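Local coordinates for putative exported protein (Bordetella pertussis Tohama I, PDB 2PFZ) that binds pyroglutamic acid as an extracytoplasmic solute receptor, probably delivering it to a tripartite ATP-independent periplasmic transporter, at residues T20-D25 and M112-V117; G32-T37 and D218-A223; T86-S91 and W119-I124; S178-G183 and Y199-W204. All blocks are in the same frame, centred on the assembly; numbering follows the deposited sequence.

Interaction 1. Residues T20-D25 and M112-V117; sequences TQFVKD and MLLYSV
Phe22, on helix 14-30, and Tyr115, on the edge strand 111-118, mark the closest approach of the two backbones, their CA atoms 10.7 Å apart, so long side chains alone bridge the space. Phe22 has CG anti to its backbone N (chi1 165°), which sends the ring out from the helix toward the strand. Tyr115 offers the edge of its ring to one face of Phe22: its CE1 sits over the centre of that face, 4.1 Å above the plane. The ring planes are inclined at 60° with centroids 5.5 Å apart, an edge-to-face pair. Leu114 meets the far end of the same ring, coming from the opposite direction, with its CD2 3.4 Å from Phe22 CZ. That two consecutive strand residues can both reach Phe22 follows from a classic beta bulge, in which Leu114 and Tyr115 both face Val210 of strand 207-213; a regular strand would turn neighbouring side chains to opposite sides. The contact is buried and wholly apolar, and joins the helix to the three-stranded antiparallel sheet. Ile36 of strand 35-39 also packs on Phe22, and Ala235 and Glu236 of helix 222-256 touch Tyr115.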
loop_
_atom_site.group_PDB
_atom_site.type_symbol
_atom_site.label_atom_id
_atom_site.label_comp_id
_atom_site.label_asym_id
_atom_site.label_seq_id
_atom_site.Cartn_x
_atom_site.Cartn_y
_atom_site.Cartn_z
ATOM N N THR A 20 5.538 -9.889 11.518
ATOM C CA THR A 20 5.786 -10.584 12.789
ATOM C C THR A 20 6.173 -12.049 12.534
ATOM O O THR A 20 7.155 -12.554 13.100
ATOM C CB THR A 20 4.590 -10.415 13.757
ATOM O OG1 THR A 20 4.452 -9.026 14.086
ATOM C CG2 THR A 20 4.797 -11.193 15.062
ATOM N N GLN A 21 5.439 -12.713 11.649
ATOM C CA GLN A 21 5.802 -14.078 11.234
ATOM C C GLN A 21 7.114 -14.107 10.452
ATOM O O GLN A 21 7.913 -15.037 10.607
ATOM C CB GLN A 21 4.682 -14.730 10.419
ATOM C CG GLN A 21 4.871 -16.242 10.186
ATOM C CD GLN A 21 5.182 -17.021 11.463
ATOM O OE1 GLN A 21 6.254 -17.624 11.592
ATOM N NE2 GLN A 21 4.259 -17.000 12.416
ATOM N N PHE A 22 7.320 -13.096 9.607
ATOM C CA PHE A 22 8.544 -12.940 8.826
ATOM C C PHE A 22 9.763 -12.894 9.738
ATOM O O PHE A 22 10.738 -13.611 9.494
ATOM C CB PHE A 22 8.458 -11.664 7.978
ATOM C CG PHE A 22 9.776 -11.201 7.408
ATOM C CD1 PHE A 22 10.418 -11.925 6.421
ATOM C CD2 PHE A 22 10.354 -10.004 7.847
ATOM C CE1 PHE A 22 11.629 -11.500 5.889
ATOM C CE2 PHE A 22 11.593 -9.574 7.342
ATOM C CZ PHE A 22 12.220 -10.316 6.353
ATOM N N VAL A 23 9.715 -12.074 10.793
ATOM C CA VAL A 23 10.901 -11.933 11.641
ATOM C C VAL A 23 11.188 -13.268 12.358
ATOM O O VAL A 23 12.353 -13.644 12.521
ATOM C CB VAL A 23 10.867 -10.694 12.608
ATOM C CG1 VAL A 23 10.813 -9.398 11.859
ATOM C CG2 VAL A 23 9.708 -10.772 13.573
ATOM N N LYS A 24 10.125 -13.974 12.761
ATOM C CA LYS A 24 10.223 -15.339 13.290
ATOM C C LYS A 24 10.834 -16.324 12.283
ATOM O O LYS A 24 11.632 -17.167 12.665
ATOM C CB LYS A 24 8.846 -15.857 13.739
ATOM C CG LYS A 24 8.214 -15.084 14.893
ATOM C CD LYS A 24 6.900 -15.693 15.310
ATOM C CE LYS A 24 6.240 -14.836 16.400
ATOM N NZ LYS A 24 4.877 -15.319 16.780
ATOM N N ASP A 25 10.459 -16.227 11.005
ATOM C CA ASP A 25 11.041 -17.067 9.955
ATOM C C ASP A 25 12.529 -16.774 9.736
ATOM O O ASP A 25 13.313 -17.690 9.514
ATOM C CB ASP A 25 10.287 -16.916 8.624
ATOM C CG ASP A 25 8.884 -17.533 8.649
ATOM O OD1 ASP A 25 8.493 -18.170 9.661
ATOM O OD2 ASP A 25 8.152 -17.359 7.642
ATOM N N MET A 112 17.639 -3.144 -1.910
ATOM C CA MET A 112 17.022 -4.328 -2.494
ATOM C C MET A 112 15.548 -4.422 -2.156
ATOM O O MET A 112 15.125 -4.031 -1.068
ATOM C CB MET A 112 17.690 -5.588 -1.967
ATOM C CG MET A 112 19.154 -5.561 -2.120
ATOM S SD MET A 112 19.953 -6.895 -1.223
ATOM C CE MET A 112 18.807 -8.236 -1.574
ATOM N N LEU A 113 14.781 -4.971 -3.090
ATOM C CA LEU A 113 13.378 -5.318 -2.832
ATOM C C LEU A 113 13.306 -6.726 -2.274
ATOM O O LEU A 113 13.618 -7.705 -2.971
ATOM C CB LEU A 113 12.548 -5.226 -4.107
ATOM C CG LEU A 113 11.072 -5.661 -4.027
ATOM C CD1 LEU A 113 10.289 -4.832 -3.003
ATOM C CD2 LEU A 113 10.430 -5.581 -5.411
ATOM N N LEU A 114 12.881 -6.849 -1.032
ATOM C CA LEU A 114 12.803 -8.177 -0.430
ATOM C C LEU A 114 11.489 -8.866 -0.782
ATOM O O LEU A 114 11.485 -9.983 -1.269
ATOM C CB LEU A 114 13.061 -8.139 1.085
ATOM C CG LEU A 114 13.148 -9.534 1.734
ATOM C CD1 LEU A 114 14.398 -10.279 1.258
ATOM C CD2 LEU A 114 13.147 -9.449 3.215
ATOM N N TYR A 115 10.377 -8.208 -0.514
ATOM C CA TYR A 115 9.082 -8.703 -0.947
ATOM C C TYR A 115 8.068 -7.571 -0.961
ATOM O O TYR A 115 8.317 -6.525 -0.382
ATOM C CB TYR A 115 8.627 -9.849 -0.081
ATOM C CG TYR A 115 8.186 -9.509 1.322
ATOM C CD1 TYR A 115 9.092 -9.551 2.392
ATOM C CD2 TYR A 115 6.839 -9.200 1.600
ATOM C CE1 TYR A 115 8.676 -9.293 3.691
ATOM C CE2 TYR A 115 6.413 -8.949 2.913
ATOM C CZ TYR A 115 7.347 -8.991 3.945
ATOM O OH TYR A 115 6.947 -8.738 5.244
ATOM N N SER A 116 6.957 -7.776 -1.665
ATOM C CA SER A 116 5.936 -6.737 -1.796
ATOM C C SER A 116 4.560 -7.389 -1.687
ATOM O O SER A 116 4.339 -8.452 -2.286
ATOM C CB SER A 116 6.073 -6.020 -3.146
ATOM O OG SER A 116 5.156 -4.916 -3.292
ATOM N N VAL A 117 3.666 -6.799 -0.882
ATOM C CA VAL A 117 2.321 -7.340 -0.789
ATOM C C VAL A 117 1.226 -6.304 -0.948
ATOM O O VAL A 117 1.364 -5.183 -0.506
ATOM C CB VAL A 117 2.057 -8.379 0.375
ATOM C CG1 VAL A 117 3.316 -8.784 1.215
ATOM C CG2 VAL A 117 0.808 -8.103 1.189
#

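Interaction 2. Residues G32-T37 and D218-A223; sequences GKLKIT and DALDPA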
loop_
_atom_site.group_PDB
_atom_site.type_symbol
_atom_site.label_atom_id
_atom_site.label_comp_id
_atom_site.label_asym_id
_atom_site.label_seq_id
_atom_site.Cartn_x
_atom_site.Cartn_y
_atom_site.Cartn_z
ATOM N N GLY A 32 19.091 -18.186 14.164
ATOM C CA GLY A 32 19.282 -17.142 15.173
ATOM C C GLY A 32 20.389 -16.144 14.881
ATOM O O GLY A 32 20.640 -15.247 15.675
ATOM N N LYS A 33 21.036 -16.274 13.731
ATOM C CA LYS A 33 22.116 -15.367 13.371
ATOM C C LYS A 33 21.602 -13.994 12.884
ATOM O O LYS A 33 22.355 -13.029 12.828
ATOM C CB LYS A 33 23.044 -16.021 12.350
ATOM C CG LYS A 33 24.442 -15.403 12.265
ATOM C CD LYS A 33 25.296 -15.604 13.554
ATOM C CE LYS A 33 26.610 -14.770 13.513
ATOM N NZ LYS A 33 26.581 -13.448 14.226
ATOM N N LEU A 34 20.321 -13.909 12.539
ATOM C CA LEU A 34 19.735 -12.611 12.208
ATOM C C LEU A 34 18.454 -12.377 12.995
ATOM O O LEU A 34 17.449 -13.067 12.786
ATOM C CB LEU A 34 19.497 -12.480 10.704
ATOM C CG LEU A 34 18.925 -11.151 10.175
ATOM C CD1 LEU A 34 19.733 -9.958 10.695
ATOM C CD2 LEU A 34 18.837 -11.149 8.640
ATOM N N LYS A 35 18.499 -11.389 13.889
ATOM C CA LYS A 35 17.336 -11.057 14.709
ATOM C C LYS A 35 16.815 -9.698 14.317
ATOM O O LYS A 35 17.537 -8.717 14.394
ATOM C CB LYS A 35 17.651 -11.100 16.200
ATOM C CG LYS A 35 18.157 -12.485 16.660
ATOM C CD LYS A 35 17.532 -12.889 17.968
ATOM C CE LYS A 35 18.252 -14.085 18.587
ATOM N NZ LYS A 35 17.934 -15.367 17.903
ATOM N N ILE A 36 15.560 -9.654 13.889
ATOM C CA ILE A 36 14.974 -8.393 13.440
ATOM C C ILE A 36 13.944 -7.905 14.452
ATOM O O ILE A 36 13.031 -8.642 14.843
ATOM C CB ILE A 36 14.369 -8.485 12.019
ATOM C CG1 ILE A 36 15.433 -8.890 11.006
ATOM C CG2 ILE A 36 13.715 -7.133 11.604
ATOM C CD1 ILE A 36 14.855 -9.394 9.672
ATOM N N THR A 37 14.134 -6.674 14.890
ATOM C CA THR A 37 13.217 -6.022 15.777
ATOM C C THR A 37 12.311 -5.129 14.958
ATOM O O THR A 37 12.786 -4.271 14.195
ATOM C CB THR A 37 13.979 -5.179 16.809
ATOM O OG1 THR A 37 14.813 -6.041 17.576
ATOM C CG2 THR A 37 13.022 -4.484 17.753
ATOM N N ASP A 218 24.990 -7.292 2.501
ATOM C CA ASP A 218 26.318 -7.745 2.094
ATOM C C ASP A 218 27.219 -8.142 3.257
ATOM O O ASP A 218 28.137 -8.978 3.096
ATOM C CB ASP A 218 26.997 -6.647 1.270
ATOM C CG ASP A 218 26.516 -6.617 -0.169
ATOM O OD1 ASP A 218 25.705 -7.479 -0.558
ATOM O OD2 ASP A 218 26.950 -5.714 -0.918
ATOM N N ALA A 219 26.969 -7.536 4.416
ATOM C CA ALA A 219 27.732 -7.822 5.624
ATOM C C ALA A 219 27.396 -9.185 6.222
ATOM O O ALA A 219 28.170 -9.718 7.025
ATOM C CB ALA A 219 27.526 -6.722 6.656
ATOM N N LEU A 220 26.264 -9.761 5.826
ATOM C CA LEU A 220 25.826 -11.047 6.363
ATOM C C LEU A 220 26.545 -12.177 5.645
ATOM O O LEU A 220 26.927 -12.045 4.486
ATOM C CB LEU A 220 24.319 -11.256 6.138
ATOM C CG LEU A 220 23.267 -10.205 6.520
ATOM C CD1 LEU A 220 21.961 -10.578 5.818
ATOM C CD2 LEU A 220 23.059 -10.075 8.023
ATOM N N ASP A 221 26.670 -13.309 6.324
ATOM C CA ASP A 221 27.238 -14.494 5.694
ATOM C C ASP A 221 26.224 -15.072 4.715
ATOM O O ASP A 221 25.007 -14.834 4.867
ATOM C CB ASP A 221 27.678 -15.524 6.739
ATOM C CG ASP A 221 26.530 -16.053 7.563
ATOM O OD1 ASP A 221 26.396 -15.626 8.721
ATOM O OD2 ASP A 221 25.763 -16.904 7.062
ATOM N N PRO A 222 26.720 -15.772 3.671
ATOM C CA PRO A 222 25.886 -16.374 2.618
ATOM C C PRO A 222 24.658 -17.156 3.076
ATOM O O PRO A 222 23.600 -16.998 2.470
ATOM C CB PRO A 222 26.877 -17.269 1.861
ATOM C CG PRO A 222 28.150 -16.496 1.961
ATOM C CD PRO A 222 28.153 -15.971 3.384
ATOM N N ALA A 223 24.784 -17.978 4.116
ATOM C CA ALA A 223 23.650 -18.765 4.601
ATOM C C ALA A 223 22.558 -17.868 5.185
ATOM O O ALA A 223 21.361 -18.107 4.972
ATOM C CB ALA A 223 24.093 -19.780 5.634
#
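Leu34 and Leu220 meet through single methyl groups, Leu34 CD2 and Leu220 CD1 standing 4.2 Å apart, and their CA atoms are the closest across the segments at 8.6 Å. The two leucines reach this point with different conformations. In Leu34, CG is anti to the backbone N, whereas in Leu220 it lies beside the N and anti to the carbonyl carbon (chi1 -50°). Both CB atoms head toward the opposite segment, and the branched ends make a light apolar touch rather than an interlocked one. Beside this buried pair is a second, more exposed one. With chi1 at -159°, Lys33 puts its aliphatic CG 4.1 Å from Asp221 OD1; beyond it the chain bends at chi2 and chi4. The ammonium group stays apart: Lys33 NZ is 5.9 Å from Asp221 OD1, so any attraction between the opposite charges acts at a distance and is probably modest. The Asp221 carboxylate, set by a chi1 of 63°, is engaged instead at the start of helix 222-256, where Asp221 is the N-cap and its OD2 accepts a hydrogen bond from Thr224 N. That bond ties the carboxylate to the first turn of the helix. The contact lies near the periphery of the chain, about 27 Å from its centre. Leu34 also packs on Val26 of helix 14-30 and on Thr224, and both leucines touch Trp3 of strand 2-6, the parallel partner of strand 35-39, so the pair fills the corner between these two helices and the two-stranded sheet.

Interaction 3. Residues T86-S91 and W119-I124; sequences TGYDAS and WPPQGI. With PCA (pyroglutamic acid), chain B.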
loop_
_atom_site.group_PDB
_atom_site.type_symbol
_atom_site.label_atom_id
_atom_site.label_comp_id
_atom_site.label_asym_id
_atom_site.label_seq_id
_atom_site.Cartn_x
_atom_site.Cartn_y
_atom_site.Cartn_z
ATOM N N THR A 86 -7.806 -4.178 -10.895
ATOM C CA THR A 86 -8.888 -4.000 -9.932
ATOM C C THR A 86 -9.249 -5.326 -9.249
ATOM O O THR A 86 -10.395 -5.564 -8.892
ATOM C CB THR A 86 -10.136 -3.433 -10.658
ATOM O OG1 THR A 86 -10.457 -4.297 -11.761
ATOM C CG2 THR A 86 -9.867 -2.011 -11.184
ATOM N N GLY A 87 -8.261 -6.186 -9.056
ATOM C CA GLY A 87 -8.464 -7.446 -8.337
ATOM C C GLY A 87 -7.108 -8.012 -7.974
ATOM O O GLY A 87 -6.093 -7.515 -8.456
ATOM N N TYR A 88 -7.096 -9.053 -7.138
ATOM C CA TYR A 88 -5.830 -9.656 -6.679
ATOM C C TYR A 88 -4.979 -10.244 -7.818
ATOM O O TYR A 88 -3.763 -10.075 -7.837
ATOM C CB TYR A 88 -6.087 -10.675 -5.576
ATOM C CG TYR A 88 -6.285 -10.036 -4.216
ATOM C CD1 TYR A 88 -5.185 -9.627 -3.455
ATOM C CD2 TYR A 88 -7.572 -9.788 -3.702
ATOM C CE1 TYR A 88 -5.341 -9.026 -2.196
ATOM C CE2 TYR A 88 -7.733 -9.189 -2.429
ATOM C CZ TYR A 88 -6.609 -8.808 -1.699
ATOM O OH TYR A 88 -6.752 -8.236 -0.448
ATOM N N ASP A 89 -5.597 -10.942 -8.761
ATOM C CA ASP A 89 -4.832 -11.517 -9.867
ATOM C C ASP A 89 -4.236 -10.441 -10.770
ATOM O O ASP A 89 -3.046 -10.490 -11.140
ATOM C CB ASP A 89 -5.707 -12.479 -10.685
ATOM C CG ASP A 89 -4.980 -13.040 -11.890
ATOM O OD1 ASP A 89 -3.980 -13.749 -11.696
ATOM O OD2 ASP A 89 -5.421 -12.762 -13.022
ATOM N N ALA A 90 -5.057 -9.465 -11.144
ATOM C CA ALA A 90 -4.536 -8.368 -11.974
ATOM C C ALA A 90 -3.461 -7.612 -11.217
ATOM O O ALA A 90 -2.442 -7.205 -11.791
ATOM C CB ALA A 90 -5.669 -7.433 -12.393
ATOM N N SER A 91 -3.662 -7.431 -9.915
ATOM C CA SER A 91 -2.677 -6.734 -9.086
ATOM C C SER A 91 -1.344 -7.501 -9.043
ATOM O O SER A 91 -0.275 -6.893 -9.171
ATOM C CB SER A 91 -3.185 -6.576 -7.649
ATOM O OG SER A 91 -2.183 -5.960 -6.827
ATOM N N TRP A 119 -2.210 -4.389 -0.405
ATOM C CA TRP A 119 -3.348 -4.071 0.456
ATOM C C TRP A 119 -4.613 -4.535 -0.285
ATOM O O TRP A 119 -4.586 -4.723 -1.502
ATOM C CB TRP A 119 -3.445 -2.550 0.644
ATOM C CG TRP A 119 -2.459 -1.932 1.610
ATOM C CD1 TRP A 119 -1.212 -1.463 1.324
ATOM C CD2 TRP A 119 -2.687 -1.670 2.985
ATOM N NE1 TRP A 119 -0.631 -0.916 2.448
ATOM C CE2 TRP A 119 -1.513 -1.051 3.496
ATOM C CE3 TRP A 119 -3.749 -1.925 3.854
ATOM C CZ2 TRP A 119 -1.398 -0.660 4.824
ATOM C CZ3 TRP A 119 -3.630 -1.542 5.179
ATOM C CH2 TRP A 119 -2.466 -0.904 5.649
ATOM N N PRO A 120 -5.731 -4.720 0.444
ATOM C CA PRO A 120 -7.003 -5.072 -0.216
ATOM C C PRO A 120 -7.552 -3.986 -1.167
ATOM O O PRO A 120 -7.092 -2.834 -1.157
ATOM C CB PRO A 120 -7.935 -5.335 0.960
ATOM C CG PRO A 120 -6.938 -5.682 2.137
ATOM C CD PRO A 120 -5.865 -4.709 1.911
ATOM N N PRO A 121 -8.505 -4.369 -2.039
ATOM C CA PRO A 121 -9.018 -3.428 -3.037
ATOM C C PRO A 121 -9.629 -2.180 -2.423
ATOM O O PRO A 121 -10.335 -2.262 -1.412
ATOM C CB PRO A 121 -10.068 -4.255 -3.773
ATOM C CG PRO A 121 -9.575 -5.679 -3.617
ATOM C CD PRO A 121 -9.130 -5.705 -2.191
ATOM N N GLN A 122 -9.309 -1.042 -3.008
ATOM C CA GLN A 122 -9.600 0.239 -2.368
ATOM C C GLN A 122 -10.984 0.746 -2.664
ATOM O O GLN A 122 -11.363 0.871 -3.832
ATOM C CB GLN A 122 -8.594 1.284 -2.805
ATOM C CG GLN A 122 -7.144 0.815 -2.560
ATOM C CD GLN A 122 -6.662 0.953 -1.126
ATOM O OE1 GLN A 122 -6.419 -0.046 -0.432
ATOM N NE2 GLN A 122 -6.471 2.165 -0.693
ATOM N N GLY A 123 -11.704 1.101 -1.595
ATOM C CA GLY A 123 -13.055 1.638 -1.737
ATOM C C GLY A 123 -13.134 3.012 -1.125
ATOM O O GLY A 123 -12.140 3.530 -0.622
ATOM N N ILE A 124 -14.317 3.609 -1.175
ATOM C CA ILE A 124 -14.521 4.972 -0.695
ATOM C C ILE A 124 -15.332 4.922 0.551
ATOM O O ILE A 124 -16.477 4.437 0.530
ATOM C CB ILE A 124 -15.321 5.847 -1.695
ATOM C CG1 ILE A 124 -14.791 5.674 -3.125
ATOM C CG2 ILE A 124 -15.252 7.330 -1.252
ATOM C CD1 ILE A 124 -15.791 6.168 -4.218
HETATM N N PCA B . -4.548 1.429 4.011
HETATM C CA PCA B . -3.371 2.320 4.051
HETATM C CB PCA B . -2.748 2.467 2.662
HETATM C CG PCA B . -3.617 1.654 1.721
HETATM C CD PCA B . -4.634 1.023 2.627
HETATM O OE PCA B . -5.462 0.185 2.239
HETATM C C PCA B . -3.871 3.683 4.472
HETATM O O PCA B . -3.104 4.554 4.902
HETATM O OXT PCA B . -5.086 3.921 4.377
#
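Tyr88 carries the packing between the two segments by laying the end of its side chain against Pro120 and Pro121. Its CG is anti to the carbonyl carbon (chi1 -80°), and the ring extends from the first turn of helix 88-107, whose N-cap is Gly87. Van der Waals contacts dominate. Tyr88 OH lies 3.2 Å from Pro120 CA, and the two side chains run alongside each other, pointing the same way. Pro121 crosses Tyr88 at about a right angle, bringing its CD to 3.8 Å from Tyr88 CE2. No hydrogen bond joins the segments; the tyrosine hydroxyl is instead hydrogen-bonded to Ser243 OG of helix 222-256, which fixes the polar end of the ring beside the prolines.

The ligand contacts come from residues flanking the proline pair. Pyroglutamic acid lies over one face of the Trp119 indole, its CD 3.3 Å above the plane and displaced toward the rim. Trp119 CE3 is 3.2 Å from the ligand's OE, while the CZ3 atom of Trp119 is 3.3 Å from the ligand's N, so the ring spans much of the lactam. The indole is itself held by a hydrogen bond from NE1 to Asn208 OD1, and Tyr9 meets it edge-to-face. Gln122 closes in near the ligand's OE as another pocket residue. Trp119 and Gln122 thus bracket the Pro-Pro segment, which leads into strand 123-126, and the arrangement is that of a ligand-binding cleft in a family 7 extracellular solute-binding protein of the DctP type.

Interaction 4. Residues S178-G183 and Y199-W204; sequences SYMSSG and YDTEAW. With PCA (pyroglutamic acid), chain B.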
loop_
_atom_site.group_PDB
_atom_site.type_symbol
_atom_site.label_atom_id
_atom_site.label_comp_id
_atom_site.label_asym_id
_atom_site.label_seq_id
_atom_site.Cartn_x
_atom_site.Cartn_y
_atom_site.Cartn_z
ATOM N N SER A 178 -14.287 11.633 4.766
ATOM C CA SER A 178 -14.270 10.664 3.677
ATOM C C SER A 178 -12.816 10.348 3.324
ATOM O O SER A 178 -11.922 11.140 3.607
ATOM C CB SER A 178 -14.963 11.237 2.435
ATOM O OG SER A 178 -14.249 12.362 1.921
ATOM N N TYR A 179 -12.616 9.186 2.711
ATOM C CA TYR A 179 -11.348 8.771 2.136
ATOM C C TYR A 179 -11.434 7.466 1.330
ATOM O O TYR A 179 -12.379 6.706 1.461
ATOM C CB TYR A 179 -10.248 8.669 3.199
ATOM C CG TYR A 179 -10.364 7.575 4.222
ATOM C CD1 TYR A 179 -11.195 7.721 5.336
ATOM C CD2 TYR A 179 -9.582 6.410 4.128
ATOM C CE1 TYR A 179 -11.283 6.721 6.298
ATOM C CE2 TYR A 179 -9.684 5.403 5.076
ATOM C CZ TYR A 179 -10.533 5.566 6.169
ATOM O OH TYR A 179 -10.622 4.585 7.152
ATOM N N MET A 180 -10.423 7.214 0.504
ATOM C CA MET A 180 -10.264 5.883 -0.087
ATOM C C MET A 180 -9.171 5.092 0.614
ATOM O O MET A 180 -8.131 5.645 0.961
ATOM C CB MET A 180 -10.052 5.932 -1.587
ATOM C CG MET A 180 -11.308 6.402 -2.333
ATOM S SD MET A 180 -11.129 6.413 -4.115
ATOM C CE MET A 180 -11.270 4.666 -4.478
ATOM N N SER A 181 -9.491 3.830 0.906
ATOM C CA SER A 181 -8.592 2.870 1.572
ATOM C C SER A 181 -9.261 1.490 1.550
ATOM O O SER A 181 -10.255 1.280 0.845
ATOM C CB SER A 181 -8.323 3.262 3.025
ATOM O OG SER A 181 -7.255 2.495 3.568
ATOM N N SER A 182 -8.707 0.561 2.338
ATOM C CA SER A 182 -9.155 -0.817 2.391
ATOM C C SER A 182 -10.132 -0.998 3.562
ATOM O O SER A 182 -10.211 -0.145 4.441
ATOM C CB SER A 182 -7.956 -1.734 2.585
ATOM O OG SER A 182 -7.194 -1.327 3.717
ATOM N N GLY A 183 -10.890 -2.094 3.546
ATOM C CA GLY A 183 -11.680 -2.496 4.707
ATOM C C GLY A 183 -10.789 -2.688 5.926
ATOM O O GLY A 183 -11.209 -2.401 7.055
ATOM N N TYR A 199 -18.124 2.244 -0.233
ATOM C CA TYR A 199 -18.352 1.857 -1.616
ATOM C C TYR A 199 -17.174 0.988 -2.038
ATOM O O TYR A 199 -16.034 1.462 -2.110
ATOM C CB TYR A 199 -18.430 3.104 -2.491
ATOM C CG TYR A 199 -19.664 3.913 -2.177
ATOM C CD1 TYR A 199 -20.856 3.666 -2.845
ATOM C CD2 TYR A 199 -19.650 4.902 -1.191
ATOM C CE1 TYR A 199 -22.009 4.394 -2.531
ATOM C CE2 TYR A 199 -20.789 5.640 -0.887
ATOM C CZ TYR A 199 -21.961 5.365 -1.560
ATOM O OH TYR A 199 -23.094 6.076 -1.270
ATOM N N ASP A 200 -17.477 -0.280 -2.298
ATOM C CA ASP A 200 -16.484 -1.308 -2.625
ATOM C C ASP A 200 -16.048 -1.171 -4.087
ATOM O O ASP A 200 -16.261 -2.080 -4.910
ATOM C CB ASP A 200 -17.132 -2.671 -2.358
ATOM C CG ASP A 200 -16.134 -3.834 -2.293
ATOM O OD1 ASP A 200 -14.911 -3.614 -2.101
ATOM O OD2 ASP A 200 -16.606 -4.986 -2.377
ATOM N N THR A 201 -15.403 -0.052 -4.407
ATOM C CA THR A 201 -14.996 0.224 -5.789
ATOM C C THR A 201 -13.863 -0.663 -6.303
ATOM O O THR A 201 -13.654 -0.753 -7.529
ATOM C CB THR A 201 -14.618 1.703 -5.994
ATOM O OG1 THR A 201 -13.610 2.100 -5.044
ATOM C CG2 THR A 201 -15.867 2.579 -5.796
ATOM N N GLU A 202 -13.104 -1.268 -5.379
ATOM C CA GLU A 202 -11.959 -2.106 -5.762
ATOM C C GLU A 202 -11.142 -1.383 -6.832
ATOM O O GLU A 202 -10.679 -1.990 -7.820
ATOM C CB GLU A 202 -12.407 -3.514 -6.253
ATOM C CG GLU A 202 -13.365 -4.232 -5.295
ATOM C CD GLU A 202 -13.589 -5.693 -5.661
ATOM O OE1 GLU A 202 -13.933 -5.980 -6.833
ATOM O OE2 GLU A 202 -13.407 -6.547 -4.761
ATOM N N ALA A 203 -10.906 -0.092 -6.600
ATOM C CA ALA A 203 -10.334 0.796 -7.620
ATOM C C ALA A 203 -8.875 0.533 -7.924
ATOM O O ALA A 203 -8.429 0.710 -9.069
ATOM C CB ALA A 203 -10.579 2.299 -7.254
ATOM N N TRP A 204 -8.132 0.104 -6.905
ATOM C CA TRP A 204 -6.730 -0.284 -7.090
ATOM C C TRP A 204 -6.338 -1.116 -5.884
ATOM O O TRP A 204 -7.110 -1.214 -4.927
ATOM C CB TRP A 204 -5.804 0.946 -7.280
ATOM C CG TRP A 204 -5.612 1.835 -6.099
ATOM C CD1 TRP A 204 -4.594 1.766 -5.162
ATOM C CD2 TRP A 204 -6.421 2.949 -5.731
ATOM N NE1 TRP A 204 -4.759 2.757 -4.207
ATOM C CE2 TRP A 204 -5.871 3.501 -4.538
ATOM C CE3 TRP A 204 -7.584 3.529 -6.280
ATOM C CZ2 TRP A 204 -6.433 4.615 -3.896
ATOM C CZ3 TRP A 204 -8.149 4.648 -5.636
ATOM C CH2 TRP A 204 -7.575 5.172 -4.444
HETATM N N PCA B . -4.548 1.429 4.011
HETATM C CA PCA B . -3.371 2.320 4.051
HETATM C CB PCA B . -2.748 2.467 2.662
HETATM C CG PCA B . -3.617 1.654 1.721
HETATM C CD PCA B . -4.634 1.023 2.627
HETATM O OE PCA B . -5.462 0.185 2.239
HETATM C C PCA B . -3.871 3.683 4.472
HETATM O O PCA B . -3.104 4.554 4.902
HETATM O OXT PCA B . -5.086 3.921 4.377
#
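Met180 runs extended through chi2 and then bends at chi3 (76°), a turn that brings its terminal methyl up against Trp204, Thr201 and Ala203. Trp204 has its CG between the backbone N and the carbonyl carbon (chi1 68°), which swings the six-membered ring back toward the strand. Met180 CE lies 3.3 Å from Trp204 CZ3 and 3.7 Å from Ala203 CB. The sulfur takes part as well: Met180 SD is 4.8 Å from the centroid of the Trp204 six-membered ring, 73° off its normal, an oblique Met-aromatic contact. Thr201 OG1 reaches the same methyl at 3.5 Å, but its polar partner is the carbonyl O of Gln122; likewise Trp204 NE1 is hydrogen-bonded to Tyr144 OH.

Strand 178-181 belongs to the six-stranded mixed sheet, and at its end the chain passes from this packing to the ligand site. Ser181 points its CB away from the 199-204 segment, and its OG donates to the pyroglutamate OXT at 2.7 Å. Ser182, next in the chain, is the N-cap of helix 183-188: its OG donates to the ligand's OE, also at 2.7 Å, and is bonded to Thr185 N. Two adjacent serines thus grip the carboxylate and the lactam carbonyl, while Arg142 NH2 and Thr185 OG1 add further hydrogen bonds to the ligand. Trp141 and Ile124, from the strands flanking 178-181 in the sheet, also touch the Met180 side chain.

Overall arrangement
Interactions 3 and 4 lie together, centres about 9 Å apart, and share both the bound pyroglutamic acid and the six-stranded sheet, where strands 123-126 and 178-181 are neighbours; Gly123 N probably bonds to Ser181 O across them. Interactions 1 and 2 have centres about 13 Å apart, touching where Phe22 and Val23 pack on Ile36. Along the chain, interactions 1 and 2 alternate, as do 1 and 3, while 3 and 4 both fall between the segments of 2. Strand 111-118 runs on toward Trp119, linking the interaction 1 region to the pocket. Interaction 2 lies across the chain's centre from 3 and 4, which contact the ligand; interactions 1 and 2 are packing remote from it.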